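PDB 2JJ7: hemolysin II regulatory protein from Bacillus cereus, which probably binds DNA as a TetR-family transcriptional regulator, joining a helix-turn-helix DNA-binding motif to an all-helical C-terminal domain. Local coordinates for residues F126-L129 against K130-L133. Sequence-based numbering, arbitrary orientation.
Sequences FEQL and KEIL
At the hydrated junction where helix 123-126 passes through a type I beta turn, F126 to L129, into helix 129-138, Q128 and L129 meet I132 and L133 in the first turn of the second helix. L133 N donates to L129 O at 3.0 Å, a regular i to i+4 helix bond; one residue earlier, the bond from I132 N to Q128 O is weak at 3.3 Å. The carbonyl of E127 lies too far from the helix for direct bonding, and two waters bridge it to the helix amides. One links E127 O to K130 N, while the other accepts from E131 N at 2.9 Å and donates to E127 O at 2.7 Å, so both amide hydrogens are satisfied through solvent.

On the polar side, CG of E131 sits between its own backbone N and carbonyl carbon (chi1 68°), which turns CG toward the loop, 3.2 Å from Q128 O; from there the extended chain carries the carboxylate alongside the Q128 amide. A third water joins the two ends, its oxygen 2.7 Å from Q128 OE1 and 2.5 Å from E131 OE2, donating to both. Q128 NE2 also donates to P69 O and Q128 OE1 accepts from F71 N at the start of helix 71-74, while E131 OE2 accepts from N70 ND2.

On the buried side, L129 and L133 cross at a slant, CG of L129 standing 3.9 Å from CD1 of L133. L129 packs on I154 of helix 147-158 and, with I132, on L83 and Y86 of helix 79-96. The whole is a helix start after a type I turn, solvent bridging its first amides and its apolar face packed on neighbouring helices, consistent with the all-helical C-terminal domain of TetR-family regulators.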
loop_
_atom_site.group_PDB
_atom_site.type_symbol
_atom_site.label_atom_id
_atom_site.label_comp_id
_atom_site.label_asym_id
_atom_site.label_seq_id
_atom_site.Cartn_x
_atom_site.Cartn_y
_atom_site.Cartn_z
ATOM N N PHE B 126 -5.965 -13.754 -6.050
ATOM C CA PHE B 126 -5.789 -12.568 -5.216
ATOM C C PHE B 126 -6.998 -11.623 -5.324
ATOM O O PHE B 126 -7.367 -10.959 -4.354
ATOM C CB PHE B 126 -4.467 -11.846 -5.565
ATOM C CG PHE B 126 -3.999 -10.893 -4.490
ATOM C CD1 PHE B 126 -4.231 -9.527 -4.603
ATOM C CD2 PHE B 126 -3.349 -11.367 -3.342
ATOM C CE1 PHE B 126 -3.818 -8.639 -3.595
ATOM C CE2 PHE B 126 -2.914 -10.479 -2.325
ATOM C CZ PHE B 126 -3.144 -9.116 -2.452
ATOM N N GLU B 127 -7.606 -11.573 -6.506
ATOM C CA GLU B 127 -8.799 -10.737 -6.756
ATOM C C GLU B 127 -10.080 -11.166 -6.000
ATOM O O GLU B 127 -11.115 -10.510 -6.105
ATOM C CB GLU B 127 -9.076 -10.645 -8.249
ATOM C CG GLU B 127 -8.253 -9.556 -8.910
ATOM C CD GLU B 127 -8.420 -9.495 -10.409
ATOM O OE1 GLU B 127 -9.179 -10.312 -10.971
ATOM O OE2 GLU B 127 -7.774 -8.622 -11.029
ATOM N N GLN B 128 -10.005 -12.261 -5.246
ATOM C CA GLN B 128 -11.129 -12.671 -4.406
ATOM C C GLN B 128 -11.367 -11.664 -3.283
ATOM O O GLN B 128 -12.446 -11.629 -2.710
ATOM C CB GLN B 128 -10.888 -14.033 -3.779
ATOM C CG GLN B 128 -11.226 -15.218 -4.644
ATOM C CD GLN B 128 -11.203 -16.501 -3.840
ATOM O OE1 GLN B 128 -11.833 -16.591 -2.782
ATOM N NE2 GLN B 128 -10.467 -17.495 -4.321
ATOM N N LEU B 129 -10.359 -10.855 -2.974
ATOM C CA LEU B 129 -10.440 -9.913 -1.863
ATOM C C LEU B 129 -11.686 -9.024 -1.860
ATOM O O LEU B 129 -12.353 -8.891 -0.834
ATOM C CB LEU B 129 -9.184 -9.051 -1.829
ATOM C CG LEU B 129 -9.083 -8.036 -0.694
ATOM C CD1 LEU B 129 -9.223 -8.730 0.696
ATOM C CD2 LEU B 129 -7.769 -7.244 -0.849
ATOM N N LYS B 130 -11.979 -8.400 -3.000
ATOM C CA LYS B 130 -13.167 -7.552 -3.142
ATOM C C LYS B 130 -14.438 -8.195 -2.600
ATOM O O LYS B 130 -15.112 -7.596 -1.762
ATOM C CB LYS B 130 -13.398 -7.124 -4.596
ATOM C CG LYS B 130 -14.553 -6.123 -4.723
ATOM C CD LYS B 130 -14.637 -5.499 -6.101
ATOM C CE LYS B 130 -15.721 -4.422 -6.138
ATOM N NZ LYS B 130 -16.082 -3.993 -7.525
ATOM N N GLU B 131 -14.771 -9.399 -3.072
ATOM C CA GLU B 131 -16.025 -10.037 -2.637
ATOM C C GLU B 131 -16.034 -10.370 -1.139
ATOM O O GLU B 131 -17.053 -10.245 -0.497
ATOM C CB GLU B 131 -16.405 -11.249 -3.495
ATOM C CG GLU B 131 -15.500 -12.462 -3.367
ATOM C CD GLU B 131 -16.163 -13.726 -3.916
ATOM O OE1 GLU B 131 -17.128 -13.607 -4.688
ATOM O OE2 GLU B 131 -15.726 -14.839 -3.569
ATOM N N ILE B 132 -14.883 -10.748 -0.588
ATOM C CA ILE B 132 -14.776 -11.017 0.850
ATOM C C ILE B 132 -15.115 -9.761 1.670
ATOM O O ILE B 132 -15.857 -9.820 2.664
ATOM C CB ILE B 132 -13.368 -11.522 1.217
ATOM C CG1 ILE B 132 -13.109 -12.889 0.572
ATOM C CG2 ILE B 132 -13.242 -11.669 2.720
ATOM C CD1 ILE B 132 -11.654 -13.414 0.751
ATOM N N LEU B 133 -14.573 -8.630 1.229
ATOM C CA LEU B 133 -14.747 -7.336 1.896
ATOM C C LEU B 133 -16.178 -6.831 1.777
ATOM O O LEU B 133 -16.739 -6.324 2.756
ATOM C CB LEU B 133 -13.777 -6.294 1.317
ATOM C CG LEU B 133 -12.278 -6.480 1.573
ATOM C CD1 LEU B 133 -11.488 -5.392 0.839
ATOM C CD2 LEU B 133 -11.971 -6.447 3.070
HETATM O O HOH W 1 -10.162 -7.726 -5.501
HETATM O O HOH W 2 -13.744 -10.450 -5.552
HETATM O O HOH W 3 -14.135 -15.572 -1.728
#